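Long-range contact in sugar-binding transport ATP-binding protein (Pyrococcus horikoshii, PDB 1V43), which probably hydrolyses ATP to power sugar uptake, as the ATP-binding subunit of an ABC transporter: residues 231-236 against 359-363. Sequence-based numbering, arbitrary orientation.
Sequences LRPNSV and MIHVF
Phe363, His361 and Met359, on and just before strand 361-364 of the C-terminal OB-fold region, consistent with a MalK-type subunit, pack against the turn between helices 226-231 and 236-241, on the ABC ATPase side of the contact. Phe363 carries the largest share of the contact. Val236 lies over one face of the Phe363 ring; its CG1 is anti to the backbone N (chi1 175°), which turns CG2 to the ring. Val236 CG2 makes an off-centre CH-pi contact 4.0 Å from the Phe363 centroid, 30° off the normal. The ring's CE2 comes within 3.3 Å of Ser235 C, so the phenyl group lies against the peptide that leads into helix 236-241, and Ala239 of that helix also touches it. Pro233 and His361 reach toward each other, with Pro233 CG over one face of the imidazole, toward the rim; Pro233 CD is 3.8 Å from His361 CE1. Apolar contact continues at the other end, where the Met359 chain, bent at chi2 (-54°) and chi3, brings CE to 3.6 Å from Leu231 CD2. Ser235, at the N-cap position of helix 236-241, donates from OG to Asn234 OD1 over 3.2 Å; Asn234 ND2 hydrogen-bonds Leu221 O on strand 219-224. His361 ND1 is buried with no partner in the model, and Leu231 O sits at the ring edge, near the imidazole plane, 3.1 Å from His361 CE1.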
ATOM      1  N   LEU A 231      -6.018  14.452  11.729  1.00 22.98           N
ATOM      2  CA  LEU A 231      -7.074  15.464  11.648  1.00 25.92           C
ATOM      3  C   LEU A 231      -6.544  16.881  11.711  1.00 31.39           C
ATOM      4  O   LEU A 231      -7.152  17.797  11.155  1.00 28.17           O
ATOM      5  CB  LEU A 231      -8.096  15.291  12.773  1.00 24.16           C
ATOM      6  CG  LEU A 231      -8.952  14.027  12.753  1.00 31.17           C
ATOM      7  CD1 LEU A 231      -9.825  13.993  14.002  1.00 30.34           C
ATOM      8  CD2 LEU A 231      -9.799  14.000  11.486  1.00 28.20           C
ATOM      9  N   ARG A 232      -5.415  17.073  12.386  1.00 26.71           N
ATOM     10  CA  ARG A 232      -4.878  18.422  12.500  1.00 30.02           C
ATOM     11  C   ARG A 232      -3.387  18.578  12.213  1.00 27.63           C
ATOM     12  O   ARG A 232      -2.606  18.934  13.086  1.00 21.65           O
ATOM     13  CB  ARG A 232      -5.230  18.993  13.883  1.00 28.73           C
ATOM     14  CG  ARG A 232      -6.725  19.316  14.027  1.00 32.01           C
ATOM     15  CD  ARG A 232      -7.140  19.633  15.459  1.00 40.13           C
ATOM     16  NE  ARG A 232      -7.233  18.428  16.285  1.00 58.55           N
ATOM     17  CZ  ARG A 232      -8.211  17.525  16.206  1.00 60.21           C
ATOM     18  NH1 ARG A 232      -9.208  17.679  15.338  1.00 59.50           N
ATOM     19  NH2 ARG A 232      -8.186  16.455  16.989  1.00 55.85           N
ATOM     20  N   PRO A 233      -2.972  18.296  10.969  1.00 27.00           N
ATOM     21  CA  PRO A 233      -1.553  18.441  10.633  1.00 28.91           C
ATOM     22  C   PRO A 233      -1.205  19.928  10.777  1.00 33.03           C
ATOM     23  O   PRO A 233      -1.948  20.776  10.291  1.00 30.34           O
ATOM     24  CB  PRO A 233      -1.502  17.983   9.182  1.00 25.99           C
ATOM     25  CG  PRO A 233      -2.840  18.446   8.654  1.00 28.69           C
ATOM     26  CD  PRO A 233      -3.777  18.013   9.768  1.00 24.39           C
ATOM     27  N   ASN A 234      -0.101  20.258  11.438  1.00 32.68           N
ATOM     28  CA  ASN A 234       0.227  21.667  11.599  1.00 35.39           C
ATOM     29  C   ASN A 234       0.961  22.269  10.400  1.00 42.25           C
ATOM     30  O   ASN A 234       1.437  23.399  10.469  1.00 40.98           O
ATOM     31  CB  ASN A 234       1.052  21.889  12.862  1.00 30.23           C
ATOM     32  CG  ASN A 234       2.390  21.209  12.800  1.00 35.76           C
ATOM     33  OD1 ASN A 234       2.961  21.028  11.723  1.00 33.25           O
ATOM     34  ND2 ASN A 234       2.913  20.840  13.958  1.00 34.80           N
ATOM     35  N   SER A 235       1.044  21.523   9.300  1.00 40.44           N
ATOM     36  CA  SER A 235       1.730  22.020   8.108  1.00 40.88           C
ATOM     37  C   SER A 235       1.445  21.173   6.869  1.00 36.77           C
ATOM     38  O   SER A 235       0.902  20.074   6.964  1.00 38.68           O
ATOM     39  CB  SER A 235       3.233  22.054   8.357  1.00 34.07           C
ATOM     40  OG  SER A 235       3.697  20.750   8.660  1.00 38.33           O
ATOM     41  N   VAL A 236       1.813  21.690   5.703  1.00 39.98           N
ATOM     42  CA  VAL A 236       1.600  20.966   4.454  1.00 36.40           C
ATOM     43  C   VAL A 236       2.361  19.637   4.471  1.00 37.20           C
ATOM     44  O   VAL A 236       1.796  18.591   4.137  1.00 35.37           O
ATOM     45  CB  VAL A 236       2.066  21.793   3.233  1.00 41.00           C
ATOM     46  CG1 VAL A 236       1.942  20.963   1.962  1.00 27.61           C
ATOM     47  CG2 VAL A 236       1.226  23.057   3.114  1.00 35.99           C
ATOM     48  N   MET A 359     -13.859  19.511   7.328  1.00 30.56           N
ATOM     49  CA  MET A 359     -12.604  18.769   7.201  1.00 36.84           C
ATOM     50  C   MET A 359     -11.587  19.521   6.337  1.00 39.85           C
ATOM     51  O   MET A 359     -10.591  18.952   5.902  1.00 38.48           O
ATOM     52  CB  MET A 359     -12.851  17.387   6.581  1.00 33.65           C
ATOM     53  CG  MET A 359     -13.772  16.476   7.381  1.00 36.18           C
ATOM     54  SD  MET A 359     -13.239  16.248   9.090  1.00 47.35           S
ATOM     55  CE  MET A 359     -12.148  14.945   8.940  1.00 47.13           C
ATOM     56  N   ILE A 360     -11.836  20.802   6.100  1.00 33.53           N
ATOM     57  CA  ILE A 360     -10.945  21.602   5.271  1.00 40.32           C
ATOM     58  C   ILE A 360      -9.749  22.182   6.017  1.00 35.63           C
ATOM     59  O   ILE A 360      -9.800  22.398   7.222  1.00 42.48           O
ATOM     60  CB  ILE A 360     -11.737  22.742   4.592  1.00 45.95           C
ATOM     61  CG1 ILE A 360     -12.528  22.166   3.415  1.00 44.73           C
ATOM     62  CG2 ILE A 360     -10.809  23.863   4.163  1.00 48.68           C
ATOM     63  CD1 ILE A 360     -13.274  23.193   2.604  1.00 44.23           C
ATOM     64  N   HIS A 361      -8.668  22.413   5.285  1.00 31.77           N
ATOM     65  CA  HIS A 361      -7.454  22.994   5.853  1.00 34.58           C
ATOM     66  C   HIS A 361      -6.986  24.155   4.967  1.00 37.98           C
ATOM     67  O   HIS A 361      -7.311  24.216   3.778  1.00 35.31           O
ATOM     68  CB  HIS A 361      -6.338  21.941   5.938  1.00 31.47           C
ATOM     69  CG  HIS A 361      -6.706  20.730   6.738  1.00 36.03           C
ATOM     70  ND1 HIS A 361      -6.585  20.677   8.111  1.00 40.42           N
ATOM     71  CD2 HIS A 361      -7.257  19.551   6.362  1.00 33.99           C
ATOM     72  CE1 HIS A 361      -7.050  19.518   8.544  1.00 33.32           C
ATOM     73  NE2 HIS A 361      -7.464  18.818   7.503  1.00 43.38           N
ATOM     74  N   VAL A 362      -6.225  25.070   5.561  1.00 40.33           N
ATOM     75  CA  VAL A 362      -5.678  26.224   4.858  1.00 37.63           C
ATOM     76  C   VAL A 362      -4.273  26.446   5.410  1.00 37.40           C
ATOM     77  O   VAL A 362      -4.098  26.587   6.614  1.00 45.31           O
ATOM     78  CB  VAL A 362      -6.500  27.503   5.124  1.00 42.31           C
ATOM     79  CG1 VAL A 362      -5.955  28.646   4.256  1.00 34.39           C
ATOM     80  CG2 VAL A 362      -7.982  27.254   4.853  1.00 39.39           C
ATOM     81  N   PHE A 363      -3.270  26.464   4.542  1.00 36.16           N
ATOM     82  CA  PHE A 363      -1.898  26.661   4.992  1.00 35.26           C
ATOM     83  C   PHE A 363      -1.282  27.921   4.369  1.00 40.83           C
ATOM     84  O   PHE A 363      -1.501  28.218   3.188  1.00 38.55           O
ATOM     85  CB  PHE A 363      -1.022  25.449   4.612  1.00 38.25           C
ATOM     86  CG  PHE A 363      -1.607  24.109   4.994  1.00 38.58           C
ATOM     87  CD1 PHE A 363      -2.597  23.516   4.213  1.00 30.61           C
ATOM     88  CD2 PHE A 363      -1.155  23.432   6.129  1.00 42.20           C
ATOM     89  CE1 PHE A 363      -3.129  22.263   4.554  1.00 31.96           C
ATOM     90  CE2 PHE A 363      -1.680  22.180   6.484  1.00 32.03           C
ATOM     91  CZ  PHE A 363      -2.669  21.599   5.691  1.00 38.77           C
TER